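SusD homolog (Bacteroides thetaiotaomicron VPI-5482, PDB 3IV0) probably binds glycans at the bacterial outer membrane, as other SusD-family proteins do. Local coordinates at residues R120-A125 with E184-S189; D49-P54 with H428-L433; N230-G235 with L372-A377. One frame throughout, in Å; residues are numbered along the deposited sequence. Where two conformers were deposited one is given.

Overall arrangement
From the N terminus, the first segment met is 49-54, at the end of helix 43-50. It meets 428-433, at the start of helix 429-436. Contact 2 therefore closes a loop of 373 residues. Contacts 1 and 3 both lie within that loop, one after the other, and none of the three cross. Contact 1 closes first and ties a loop before helix 202-219 back to helix 117-142. Contact 3 follows and joins helix 224-238 to helix 367-381. Contacts 1 and 2 sit on opposite sides of the chain's centre, their centres about 33 Å apart. Contact 3 comes within about 5 Å of contact 2, nearest atoms, without touching it.

Contact 1: R120-A125 with E184-S189; sequences RSRFKA and EVLPWS
Here a loop is pinned to helix 117-142 of the mainly helical SusD fold by an arginine that grips two consecutive backbone carbonyls. R122 leaves the helix with CG anti to the backbone N and runs straight to CD. A bend at chi3, -61°, then turns the guanidinium toward the loop. R122 NE donates to V185 O at 2.8 Å. R122 NH2 donates to E184 O at 3.0 Å, nearly along the C=O axis. Both oxygens lie at the edge of the guanidinium, near its plane, so the pair of bonds fixes its rotation. The two carbonyl dipoles probably favour the positive charge. P187 CD lies over one face, offset toward the rim. The loop has a second anchor in D180: its OD1 accepts from E184 N and V185 N, and its OD2 from L186 N. S121 turns its hydroxyl to E117 O, within its own helix. Beside these bonds the contact is apolar. V185 CG1 packs against S121 CB at 3.9 Å and touches S121 O at 3.6 Å. One turn further on, A125 CB meets L186 CD1 at 3.8 Å.

Contact 2: D49-P54 with H428-L433; sequences DMRCAP and HYYYDL
Two neighbouring tyrosines, Y429 and Y430, reach from the start of helix 429-436 to the turn that ends helix 43-50. Both have CG anti to the backbone N, yet they meet the turn in different ways. Y430 offers a ring face. The extended chain of R51 crosses it obliquely, and R51 CD sits over that face, 3.7 Å from the ring centroid, in a CH-pi contact. The R51 guanidinium continues past the ring, with its plane only 8° from the ring plane. It lies over Y430 OH, with R51 CZ 3.3 Å from that oxygen. The angle is too poor for a hydrogen bond between R51 NE and Y430 OH. Y430 OH is bonded to W459 O, and R51 NH2 to N71 OD1 and T460 O. C52 SG comes at the edge of the same ring, 3.7 Å from Y430 CE1, as a sulfur-aromatic contact. Y429 instead works through its tip. Its OH donates to C52 O at 2.6 Å, approaching from above the carbonyl plane. C52 is the third residue of a type II turn, M50 to A53, closed by A53 N to M50 O. A53 CB packs against Y429 CE2 at 3.7 Å, and P54 meets the phenol tip to tip. L433 CD1, one helical turn on, lies over one face of the Y429 ring. This buried contact joins the early part of the SusD fold to its late part. Helix 63-69 takes the M50 side chain, helix 304-310 touches P54 and Y429 through Y306, and helix 408-422 packs on H428 and L433.

Contact 3: N230-G235 with L372-A377; sequences NVVSLG and LLYAEA
The carbonyl oxygen of V231 is held by one hydrogen bond, from G235 N at 2.8 Å, within its own helix. It belongs to a helix-helix packing in the alpha-helical SusD fold, whose family is grouped with the TPR repeats. Segments 230-235 and 372-377, on helices 224-238 and 367-381, run at 138° between their N-to-C directions, with axes 8.6 Å apart at closest. The polar side chains nearby turn elsewhere: N230 binds N213 and Q226, and E376 forms a salt bridge with R435. What joins the segments is apolar. At one end V231 CG1, anti to its backbone N, presses on A377 CB at 3.5 Å, tighter than a usual carbon contact. The same methyl, V231 CG1, rests against L373 O at 3.7 Å. V232 touches both A377 and Y374. Its CG2 lies 4.0 Å from A377 CB. The V232 and Y374 side chains cross at about a right angle, with V232 CG1 4.2 Å from Y374 CE1. At the other end Y374 has CG anti to the backbone N, chi1 -176°, and lays its ring flat against the backbone of G235. G235 has no side chain, and the ring lies directly on its backbone. G235 CA lies over the centre of the face, 3.6 Å from the centroid of the Y374 ring.

Contact 1: R120-A125 with E184-S189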
ATOM      1  N   ARG A 120      21.787 -14.380  -9.632  1.00 15.40           N
ATOM      2  CA  ARG A 120      21.802 -14.837  -8.244  1.00 16.37           C
ATOM      3  C   ARG A 120      21.707 -13.656  -7.285  1.00 14.57           C
ATOM      4  O   ARG A 120      20.892 -13.677  -6.336  1.00 14.73           O
ATOM      5  CB  ARG A 120      23.062 -15.689  -7.948  1.00 15.25           C
ATOM      6  CG  ARG A 120      23.141 -16.120  -6.516  1.00 18.69           C
ATOM      7  CD  ARG A 120      23.724 -17.472  -6.222  1.00 21.66           C
ATOM      8  NE  ARG A 120      24.843 -17.868  -7.077  1.00 20.64           N
ATOM      9  CZ  ARG A 120      25.088 -19.132  -7.371  1.00 19.08           C
ATOM     10  NH1 ARG A 120      24.296 -20.084  -6.909  1.00 17.61           N
ATOM     11  NH2 ARG A 120      26.093 -19.441  -8.173  1.00 24.37           N
ATOM     12  N   SER A 121      22.476 -12.608  -7.540  1.00 13.63           N
ATOM     13  CA  SER A 121      22.446 -11.408  -6.718  1.00 12.81           C
ATOM     14  C   SER A 121      21.091 -10.718  -6.815  1.00 13.11           C
ATOM     15  O   SER A 121      20.570 -10.232  -5.797  1.00 12.97           O
ATOM     16  CB  SER A 121      23.515 -10.415  -7.126  1.00 15.26           C
ATOM     17  OG  SER A 121      24.809 -10.978  -6.906  1.00 19.29           O
ATOM     18  N   ARG A 122      20.510 -10.663  -7.998  1.00 11.83           N
ATOM     19  CA  ARG A 122      19.208 -10.032  -8.172  1.00 12.07           C
ATOM     20  C   ARG A 122      18.137 -10.781  -7.403  1.00 12.77           C
ATOM     21  O   ARG A 122      17.311 -10.148  -6.728  1.00 12.33           O
ATOM     22  CB  ARG A 122      18.858  -9.986  -9.651  1.00 12.58           C
ATOM     23  CG  ARG A 122      17.488  -9.365  -9.925  1.00 13.01           C
ATOM     24  CD  ARG A 122      17.224  -9.147 -11.382  1.00 15.76           C
ATOM     25  NE  ARG A 122      18.221  -8.249 -11.905  1.00 16.74           N
ATOM     26  CZ  ARG A 122      18.430  -7.986 -13.177  1.00 25.12           C
ATOM     27  NH1 ARG A 122      17.674  -8.556 -14.104  1.00 24.00           N
ATOM     28  NH2 ARG A 122      19.410  -7.155 -13.515  1.00 23.50           N
ATOM     29  N   PHE A 123      18.102 -12.099  -7.456  1.00 12.52           N
ATOM     30  CA  PHE A 123      17.055 -12.861  -6.802  1.00 12.50           C
ATOM     31  C   PHE A 123      17.177 -12.707  -5.293  1.00 13.68           C
ATOM     32  O   PHE A 123      16.174 -12.664  -4.572  1.00 12.52           O
ATOM     33  CB  PHE A 123      17.081 -14.333  -7.243  1.00 13.84           C
ATOM     34  CG  PHE A 123      16.812 -14.561  -8.727  1.00 12.81           C
ATOM     35  CD1 PHE A 123      16.351 -13.567  -9.556  1.00 15.04           C
ATOM     36  CD2 PHE A 123      16.996 -15.837  -9.260  1.00 14.80           C
ATOM     37  CE1 PHE A 123      16.114 -13.824 -10.907  1.00 15.14           C
ATOM     38  CE2 PHE A 123      16.763 -16.094 -10.612  1.00 16.58           C
ATOM     39  CZ  PHE A 123      16.332 -15.111 -11.424  1.00 16.25           C
ATOM     40  N   LYS A 124      18.404 -12.636  -4.796  1.00 11.14           N
ATOM     41  CA  LYS A 124      18.609 -12.395  -3.384  1.00 12.37           C
ATOM     42  C   LYS A 124      18.040 -11.025  -3.047  1.00 11.67           C
ATOM     43  O   LYS A 124      17.352 -10.875  -2.021  1.00 11.47           O
ATOM     44  CB  LYS A 124      20.088 -12.442  -3.013  1.00 12.28           C
ATOM     45  CG  LYS A 124      20.702 -13.841  -3.008  1.00 15.34           C
ATOM     46  CD  LYS A 124      22.209 -13.732  -2.663  1.00 17.11           C
ATOM     47  CE  LYS A 124      22.918 -15.050  -2.669  1.00 18.68           C
ATOM     48  NZ  LYS A 124      24.403 -14.768  -2.603  1.00 21.67           N
ATOM     49  N   ALA A 125      18.369 -10.001  -3.831  1.00 11.57           N
ATOM     50  CA  ALA A 125      17.870  -8.635  -3.571  1.00 12.13           C
ATOM     51  C   ALA A 125      16.351  -8.591  -3.589  1.00 11.27           C
ATOM     52  O   ALA A 125      15.726  -7.949  -2.707  1.00 10.46           O
ATOM     53  CB  ALA A 125      18.420  -7.676  -4.579  1.00 13.44           C
ATOM     54  N   GLU A 184      22.573  -2.079 -11.320  1.00 16.93           N
ATOM     55  CA  GLU A 184      22.723  -3.267 -12.161  1.00 17.62           C
ATOM     56  C   GLU A 184      22.020  -4.497 -11.608  1.00 16.01           C
ATOM     57  O   GLU A 184      21.377  -5.248 -12.334  1.00 17.42           O
ATOM     58  CB  GLU A 184      24.204  -3.589 -12.370  1.00 19.16           C
ATOM     59  CG  GLU A 184      24.913  -2.496 -13.131  1.00 26.79           C
ATOM     60  CD  GLU A 184      26.370  -2.817 -13.415  1.00 39.32           C
ATOM     61  OE1 GLU A 184      26.851  -3.875 -12.957  1.00 44.86           O
ATOM     62  OE2 GLU A 184      27.028  -2.006 -14.099  1.00 47.00           O
ATOM     63  N   VAL A 185      22.200  -4.730 -10.310  1.00 15.46           N
ATOM     64  CA  VAL A 185      21.553  -5.843  -9.650  1.00 14.25           C
ATOM     65  C   VAL A 185      20.030  -5.626  -9.574  1.00 14.37           C
ATOM     66  O   VAL A 185      19.262  -6.517  -9.931  1.00 14.41           O
ATOM     67  CB  VAL A 185      22.162  -6.078  -8.269  1.00 14.69           C
ATOM     68  CG1 VAL A 185      21.388  -7.143  -7.526  1.00 14.24           C
ATOM     69  CG2 VAL A 185      23.632  -6.503  -8.413  1.00 15.24           C
ATOM     70  N   LEU A 186      19.604  -4.450  -9.126  1.00 13.52           N
ATOM     71  CA  LEU A 186      18.198  -4.015  -9.282  1.00 12.83           C
ATOM     72  C   LEU A 186      18.203  -2.775 -10.142  1.00 13.78           C
ATOM     73  O   LEU A 186      18.651  -1.729  -9.728  1.00 13.66           O
ATOM     74  CB  LEU A 186      17.564  -3.700  -7.915  1.00 13.45           C
ATOM     75  CG  LEU A 186      17.381  -4.902  -6.997  1.00 12.06           C
ATOM     76  CD1 LEU A 186      16.854  -4.399  -5.638  1.00 14.81           C
ATOM     77  CD2 LEU A 186      16.458  -5.972  -7.582  1.00 15.62           C
ATOM     78  N   PRO A 187      17.674  -2.882 -11.358  0.60 12.29           N
ATOM     79  CA  PRO A 187      17.724  -1.708 -12.193  0.60 13.04           C
ATOM     80  C   PRO A 187      16.679  -0.708 -11.746  0.60 12.73           C
ATOM     81  O   PRO A 187      15.816  -1.036 -10.905  0.60 11.49           O
ATOM     82  CB  PRO A 187      17.356  -2.250 -13.568  0.60 12.48           C
ATOM     83  CG  PRO A 187      16.399  -3.361 -13.255  0.60 11.30           C
ATOM     84  CD  PRO A 187      16.969  -3.993 -12.015  0.60 15.49           C
ATOM     85  N   TRP A 188      16.734   0.485 -12.301  1.00 11.81           N
ATOM     86  CA  TRP A 188      15.674   1.461 -12.071  1.00 12.25           C
ATOM     87  C   TRP A 188      14.349   0.964 -12.623  1.00 13.25           C
ATOM     88  O   TRP A 188      13.305   1.172 -12.035  1.00 13.27           O
ATOM     89  CB  TRP A 188      15.989   2.813 -12.689  1.00 12.56           C
ATOM     90  CG  TRP A 188      17.138   3.537 -12.056  1.00 13.31           C
ATOM     91  CD1 TRP A 188      18.402   3.626 -12.549  1.00 14.65           C
ATOM     92  CD2 TRP A 188      17.137   4.244 -10.811  1.00 12.20           C
ATOM     93  NE1 TRP A 188      19.192   4.364 -11.698  1.00 16.59           N
ATOM     94  CE2 TRP A 188      18.431   4.769 -10.633  1.00 14.64           C
ATOM     95  CE3 TRP A 188      16.156   4.538  -9.868  1.00 12.35           C
ATOM     96  CZ2 TRP A 188      18.766   5.555  -9.536  1.00 16.72           C
ATOM     97  CZ3 TRP A 188      16.503   5.319  -8.778  1.00 14.52           C
ATOM     98  CH2 TRP A 188      17.794   5.806  -8.634  1.00 15.82           C
ATOM     99  N   SER A 189      14.397   0.289 -13.761  0.50 13.40           N
ATOM    100  CA  SER A 189      13.191  -0.251 -14.324  0.50 14.23           C
ATOM    101  C   SER A 189      13.503  -1.270 -15.405  0.50 12.76           C
ATOM    102  O   SER A 189      14.534  -1.229 -16.056  0.50 14.41           O
ATOM    103  CB  SER A 189      12.346   0.867 -14.916  0.50 14.24           C
ATOM    104  OG  SER A 189      13.016   1.459 -16.017  0.50 23.88           O
TER

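Contact 2: D49-P54 with H428-L433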
ATOM      1  N   ASP A  49      -7.813   1.362   2.602  1.00 10.87           N
ATOM      2  CA  ASP A  49      -8.797   2.308   2.049  1.00 10.17           C
ATOM      3  C   ASP A  49      -9.990   2.529   2.988  1.00 11.59           C
ATOM      4  O   ASP A  49     -10.440   3.655   3.158  1.00 11.91           O
ATOM      5  CB  ASP A  49      -9.316   1.785   0.731  1.00 11.43           C
ATOM      6  CG  ASP A  49      -8.262   1.671  -0.296  1.00 11.59           C
ATOM      7  OD1 ASP A  49      -7.590   2.685  -0.556  1.00 12.83           O
ATOM      8  OD2 ASP A  49      -8.129   0.573  -0.892  1.00 13.41           O
HETATM    9  N   MSE A  50     -10.543   1.468   3.542  1.00 10.49           N
HETATM   10  CA  MSE A  50     -11.882   1.502   4.144  1.00 11.75           C
HETATM   11  C   MSE A  50     -11.885   1.877   5.623  1.00 11.76           C
HETATM   12  O   MSE A  50     -12.839   2.499   6.122  1.00 12.41           O
HETATM   13  CB  MSE A  50     -12.540   0.139   3.926  1.00 11.71           C
HETATM   14  CG  MSE A  50     -12.816  -0.192   2.437  1.00 12.19           C
HETATM   15 SE   MSE A  50     -13.511  -1.937   2.238  0.75 11.25          SE
HETATM   16  CE  MSE A  50     -15.307  -1.640   2.856  1.00 13.54           C
ATOM     17  N   ARG A  51     -10.854   1.505   6.347  1.00 11.48           N
ATOM     18  CA  ARG A  51     -10.831   1.662   7.783  1.00 11.96           C
ATOM     19  C   ARG A  51     -10.765   3.131   8.153  1.00 12.47           C
ATOM     20  O   ARG A  51      -9.919   3.881   7.656  1.00 11.30           O
ATOM     21  CB  ARG A  51      -9.639   0.935   8.370  1.00 11.44           C
ATOM     22  CG  ARG A  51      -9.700   0.832   9.862  1.00 12.95           C
ATOM     23  CD  ARG A  51      -8.608  -0.069  10.391  1.00 11.81           C
ATOM     24  NE  ARG A  51      -8.627  -0.156  11.847  1.00  9.82           N
ATOM     25  CZ  ARG A  51      -7.766  -0.854  12.551  1.00 10.28           C
ATOM     26  NH1 ARG A  51      -6.785  -1.509  11.948  1.00 10.99           N
ATOM     27  NH2 ARG A  51      -7.829  -0.870  13.851  1.00 11.71           N
ATOM     28  N   CYS A  52     -11.691   3.572   9.016  1.00 11.59           N
ATOM     29  CA  CYS A  52     -11.831   4.980   9.420  1.00 11.54           C
ATOM     30  C   CYS A  52     -12.135   5.916   8.261  1.00 11.73           C
ATOM     31  O   CYS A  52     -11.946   7.120   8.395  1.00 12.89           O
ATOM     32  CB  CYS A  52     -10.616   5.478  10.217  1.00 13.52           C
ATOM     33  SG  CYS A  52     -10.343   4.554  11.745  1.00 14.04           S
ATOM     34  N   ALA A  53     -12.567   5.381   7.108  1.00 11.09           N
ATOM     35  CA  ALA A  53     -12.975   6.187   5.982  1.00 10.67           C
ATOM     36  C   ALA A  53     -14.460   6.590   6.137  1.00 11.90           C
ATOM     37  O   ALA A  53     -15.252   5.805   6.682  1.00 12.45           O
ATOM     38  CB  ALA A  53     -12.778   5.408   4.676  1.00 12.87           C
ATOM     39  N   PRO A  54     -14.811   7.780   5.654  1.00 12.86           N
ATOM     40  CA  PRO A  54     -16.205   8.266   5.724  1.00 13.94           C
ATOM     41  C   PRO A  54     -17.053   7.648   4.607  1.00 14.80           C
ATOM     42  O   PRO A  54     -17.485   8.324   3.663  1.00 16.30           O
ATOM     43  CB  PRO A  54     -16.035   9.764   5.586  1.00 16.24           C
ATOM     44  CG  PRO A  54     -14.875   9.927   4.714  1.00 14.94           C
ATOM     45  CD  PRO A  54     -13.918   8.795   5.082  1.00 14.86           C
ATOM     46  N   HIS A 428      -3.553   3.683   0.934  1.00  9.60           N
ATOM     47  CA  HIS A 428      -2.726   4.529   1.765  1.00  9.56           C
ATOM     48  C   HIS A 428      -3.470   5.311   2.835  1.00 11.62           C
ATOM     49  O   HIS A 428      -2.857   5.705   3.798  1.00 14.87           O
ATOM     50  CB  HIS A 428      -1.919   5.499   0.908  1.00 10.55           C
ATOM     51  CG  HIS A 428      -0.887   4.832   0.073  1.00  9.64           C
ATOM     52  ND1 HIS A 428       0.299   4.382   0.618  1.00 11.16           N
ATOM     53  CD2 HIS A 428      -0.892   4.468  -1.228  1.00 12.57           C
ATOM     54  CE1 HIS A 428       1.000   3.799  -0.349  1.00 12.87           C
ATOM     55  NE2 HIS A 428       0.312   3.848  -1.470  1.00 12.90           N
ATOM     56  N   TYR A 429      -4.744   5.602   2.644  1.00 10.93           N
ATOM     57  CA  TYR A 429      -5.487   6.496   3.499  1.00 10.07           C
ATOM     58  C   TYR A 429      -5.320   6.203   4.975  1.00  9.65           C
ATOM     59  O   TYR A 429      -4.870   7.058   5.755  1.00  9.72           O
ATOM     60  CB  TYR A 429      -6.957   6.441   3.101  1.00 10.43           C
ATOM     61  CG  TYR A 429      -7.882   7.099   4.099  1.00 11.97           C
ATOM     62  CD1 TYR A 429      -7.966   8.488   4.198  1.00 14.54           C
ATOM     63  CD2 TYR A 429      -8.694   6.321   4.904  1.00 12.18           C
ATOM     64  CE1 TYR A 429      -8.851   9.074   5.151  1.00 12.97           C
ATOM     65  CE2 TYR A 429      -9.550   6.883   5.853  1.00 15.19           C
ATOM     66  CZ  TYR A 429      -9.653   8.238   5.934  1.00 12.79           C
ATOM     67  OH  TYR A 429     -10.540   8.731   6.904  1.00 14.75           O
ATOM     68  N   TYR A 430      -5.700   4.994   5.382  1.00  9.11           N
ATOM     69  CA  TYR A 430      -5.703   4.700   6.793  1.00  9.67           C
ATOM     70  C   TYR A 430      -4.294   4.716   7.362  1.00  9.63           C
ATOM     71  O   TYR A 430      -4.050   5.199   8.462  1.00  9.94           O
ATOM     72  CB  TYR A 430      -6.395   3.360   7.078  1.00  9.44           C
ATOM     73  CG  TYR A 430      -6.305   2.984   8.515  1.00  9.74           C
ATOM     74  CD1 TYR A 430      -7.116   3.572   9.471  1.00 11.23           C
ATOM     75  CD2 TYR A 430      -5.385   2.071   8.937  1.00  9.97           C
ATOM     76  CE1 TYR A 430      -7.015   3.212  10.804  1.00 11.94           C
ATOM     77  CE2 TYR A 430      -5.272   1.705  10.238  1.00 10.15           C
ATOM     78  CZ  TYR A 430      -6.083   2.283  11.193  1.00  9.83           C
ATOM     79  OH  TYR A 430      -6.005   1.943  12.525  1.00 10.22           O
ATOM     80  N   TYR A 431      -3.378   4.139   6.598  1.00  9.28           N
ATOM     81  CA  TYR A 431      -2.017   3.998   7.056  1.00  8.56           C
ATOM     82  C   TYR A 431      -1.333   5.368   7.163  1.00  9.17           C
ATOM     83  O   TYR A 431      -0.586   5.612   8.122  1.00  9.47           O
ATOM     84  CB  TYR A 431      -1.301   3.060   6.099  1.00  9.31           C
ATOM     85  CG  TYR A 431      -1.776   1.633   6.193  1.00  9.03           C
ATOM     86  CD1 TYR A 431      -1.750   0.947   7.402  1.00  9.28           C
ATOM     87  CD2 TYR A 431      -2.171   0.938   5.070  1.00  9.69           C
ATOM     88  CE1 TYR A 431      -2.166  -0.378   7.491  1.00  9.01           C
ATOM     89  CE2 TYR A 431      -2.568  -0.404   5.142  1.00  9.40           C
ATOM     90  CZ  TYR A 431      -2.512  -1.050   6.343  1.00  9.78           C
ATOM     91  OH  TYR A 431      -2.835  -2.409   6.443  1.00 11.16           O
ATOM     92  N   ASP A 432      -1.651   6.285   6.253  1.00  9.38           N
ATOM     93  CA  ASP A 432      -1.152   7.670   6.366  1.00  9.44           C
ATOM     94  C   ASP A 432      -1.695   8.317   7.634  1.00 10.32           C
ATOM     95  O   ASP A 432      -0.985   9.046   8.325  1.00 10.27           O
ATOM     96  CB  ASP A 432      -1.569   8.475   5.146  1.00 10.91           C
ATOM     97  CG  ASP A 432      -0.704   8.215   3.931  1.00 13.91           C
ATOM     98  OD1 ASP A 432       0.358   7.559   4.030  1.00 13.63           O
ATOM     99  OD2 ASP A 432      -1.028   8.827   2.886  1.00 19.60           O
ATOM    100  N   LEU A 433      -2.972   8.084   7.924  1.00  9.59           N
ATOM    101  CA  LEU A 433      -3.513   8.634   9.144  1.00  8.95           C
ATOM    102  C   LEU A 433      -2.808   8.111  10.363  1.00  9.75           C
ATOM    103  O   LEU A 433      -2.591   8.859  11.343  1.00  9.53           O
ATOM    104  CB  LEU A 433      -5.008   8.348   9.246  1.00 10.75           C
ATOM    105  CG  LEU A 433      -5.932   9.082   8.285  1.00 11.15           C
ATOM    106  CD1 LEU A 433      -7.344   8.542   8.491  1.00 13.48           C
ATOM    107  CD2 LEU A 433      -5.929  10.576   8.547  1.00 13.28           C
TER

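Contact 3: N230-G235 with L372-A377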
ATOM      1  N   ASN A 230      16.565  10.709   6.547  1.00 11.55           N
ATOM      2  CA  ASN A 230      16.688   9.524   5.721  1.00 10.75           C
ATOM      3  C   ASN A 230      15.747   9.613   4.526  1.00  9.74           C
ATOM      4  O   ASN A 230      16.093   9.250   3.427  1.00 10.59           O
ATOM      5  CB  ASN A 230      16.336   8.264   6.514  1.00 11.57           C
ATOM      6  CG  ASN A 230      17.377   7.884   7.566  1.00 12.87           C
ATOM      7  OD1 ASN A 230      18.511   8.404   7.579  1.00 15.48           O
ATOM      8  ND2 ASN A 230      16.979   6.987   8.462  1.00 12.07           N
ATOM      9  N   VAL A 231      14.526  10.070   4.749  1.00  9.54           N
ATOM     10  CA  VAL A 231      13.561  10.175   3.648  1.00 10.22           C
ATOM     11  C   VAL A 231      14.042  11.189   2.634  1.00 11.40           C
ATOM     12  O   VAL A 231      13.931  10.975   1.422  1.00 11.05           O
ATOM     13  CB  VAL A 231      12.168  10.547   4.123  1.00 10.53           C
ATOM     14  CG1 VAL A 231      11.232  10.798   2.954  1.00 10.94           C
ATOM     15  CG2 VAL A 231      11.594   9.465   5.036  1.00 11.12           C
ATOM     16  N   VAL A 232      14.595  12.314   3.099  1.00 10.95           N
ATOM     17  CA  VAL A 232      15.166  13.303   2.164  1.00 11.53           C
ATOM     18  C   VAL A 232      16.308  12.713   1.340  1.00 10.94           C
ATOM     19  O   VAL A 232      16.391  12.907   0.116  1.00 12.26           O
ATOM     20  CB  VAL A 232      15.611  14.558   2.920  1.00 12.17           C
ATOM     21  CG1 VAL A 232      16.402  15.494   2.016  1.00 14.19           C
ATOM     22  CG2 VAL A 232      14.392  15.265   3.532  1.00 14.55           C
ATOM     23  N   SER A 233      17.185  11.969   2.009  0.50 11.57           N
ATOM     24  CA  SER A 233      18.263  11.271   1.320  0.50 12.06           C
ATOM     25  C   SER A 233      17.719  10.344   0.231  0.50 12.05           C
ATOM     26  O   SER A 233      18.206  10.316  -0.892  0.50 12.67           O
ATOM     27  CB  SER A 233      19.094  10.446   2.313  0.50 13.25           C
ATOM     28  OG  SER A 233      20.168   9.777   1.674  0.50 14.85           O
ATOM     29  N   LEU A 234      16.706   9.576   0.597  1.00 10.99           N
ATOM     30  CA  LEU A 234      16.072   8.642  -0.315  1.00 10.45           C
ATOM     31  C   LEU A 234      15.410   9.367  -1.482  1.00 10.96           C
ATOM     32  O   LEU A 234      15.443   8.915  -2.629  1.00 10.72           O
ATOM     33  CB  LEU A 234      15.050   7.813   0.462  1.00 10.60           C
ATOM     34  CG  LEU A 234      15.712   6.737   1.340  1.00 11.16           C
ATOM     35  CD1 LEU A 234      14.745   6.269   2.371  1.00 11.81           C
ATOM     36  CD2 LEU A 234      16.220   5.574   0.436  1.00 13.41           C
ATOM     37  N   GLY A 235      14.794  10.496  -1.206  1.00 11.66           N
ATOM     38  CA  GLY A 235      14.225  11.327  -2.281  1.00 11.28           C
ATOM     39  C   GLY A 235      15.270  11.820  -3.258  1.00 11.91           C
ATOM     40  O   GLY A 235      15.066  11.842  -4.458  1.00 12.83           O
ATOM     41  N   LEU A 372       5.497  12.975  -2.978  1.00 10.30           N
ATOM     42  CA  LEU A 372       4.798  13.589  -1.843  1.00 10.01           C
ATOM     43  C   LEU A 372       5.402  13.197  -0.530  1.00 10.40           C
ATOM     44  O   LEU A 372       5.452  14.008   0.381  1.00 10.30           O
ATOM     45  CB  LEU A 372       3.302  13.302  -1.892  1.00  9.96           C
ATOM     46  CG  LEU A 372       2.547  13.941  -3.077  1.00 10.44           C
ATOM     47  CD1 LEU A 372       1.146  13.353  -3.221  1.00 12.94           C
ATOM     48  CD2 LEU A 372       2.518  15.481  -2.989  1.00 12.98           C
ATOM     49  N   LEU A 373       5.917  11.980  -0.394  1.00 10.55           N
ATOM     50  CA  LEU A 373       6.646  11.599   0.821  1.00 10.35           C
ATOM     51  C   LEU A 373       7.913  12.423   1.012  1.00 10.15           C
ATOM     52  O   LEU A 373       8.256  12.824   2.117  1.00 10.63           O
ATOM     53  CB  LEU A 373       7.004  10.118   0.801  1.00 10.48           C
ATOM     54  CG  LEU A 373       5.856   9.094   0.808  1.00 10.86           C
ATOM     55  CD1 LEU A 373       6.460   7.685   0.889  1.00 13.53           C
ATOM     56  CD2 LEU A 373       4.859   9.370   1.940  1.00 13.06           C
ATOM     57  N   TYR A 374       8.637  12.637  -0.079  1.00 10.41           N
ATOM     58  CA  TYR A 374       9.833  13.475  -0.101  1.00 10.06           C
ATOM     59  C   TYR A 374       9.459  14.899   0.335  1.00  9.84           C
ATOM     60  O   TYR A 374      10.047  15.459   1.247  1.00 11.12           O
ATOM     61  CB  TYR A 374      10.417  13.406  -1.510  1.00  9.58           C
ATOM     62  CG  TYR A 374      11.695  14.110  -1.793  1.00 10.70           C
ATOM     63  CD1 TYR A 374      12.463  14.694  -0.814  1.00 12.80           C
ATOM     64  CD2 TYR A 374      12.177  14.124  -3.085  1.00 11.79           C
ATOM     65  CE1 TYR A 374      13.672  15.315  -1.137  1.00 13.74           C
ATOM     66  CE2 TYR A 374      13.370  14.730  -3.397  1.00 12.41           C
ATOM     67  CZ  TYR A 374      14.095  15.343  -2.431  1.00 14.27           C
ATOM     68  OH  TYR A 374      15.270  15.997  -2.741  1.00 17.60           O
ATOM     69  N   ALA A 375       8.403  15.443  -0.262  1.00  9.84           N
ATOM     70  CA  ALA A 375       7.933  16.758   0.152  1.00 11.34           C
ATOM     71  C   ALA A 375       7.556  16.775   1.630  1.00 10.77           C
ATOM     72  O   ALA A 375       7.863  17.740   2.344  1.00 10.89           O
ATOM     73  CB  ALA A 375       6.746  17.182  -0.684  1.00 10.79           C
ATOM     74  N   GLU A 376       6.828  15.766   2.105  1.00  9.68           N
ATOM     75  CA  GLU A 376       6.407  15.712   3.480  1.00 10.26           C
ATOM     76  C   GLU A 376       7.594  15.781   4.421  1.00 10.39           C
ATOM     77  O   GLU A 376       7.565  16.502   5.424  1.00 11.39           O
ATOM     78  CB  GLU A 376       5.648  14.400   3.701  1.00 10.76           C
ATOM     79  CG  GLU A 376       5.263  14.137   5.126  1.00 12.32           C
ATOM     80  CD  GLU A 376       4.520  12.841   5.316  1.00 16.83           C
ATOM     81  OE1 GLU A 376       3.946  12.344   4.346  1.00 16.58           O
ATOM     82  OE2 GLU A 376       4.510  12.346   6.472  1.00 19.88           O
ATOM     83  N   ALA A 377       8.642  15.015   4.151  1.00 11.04           N
ATOM     84  CA  ALA A 377       9.822  14.966   5.007  1.00 10.76           C
ATOM     85  C   ALA A 377      10.527  16.304   4.998  1.00 11.10           C
ATOM     86  O   ALA A 377      10.956  16.797   6.046  1.00 11.99           O
ATOM     87  CB  ALA A 377      10.793  13.816   4.594  1.00 11.41           C
TER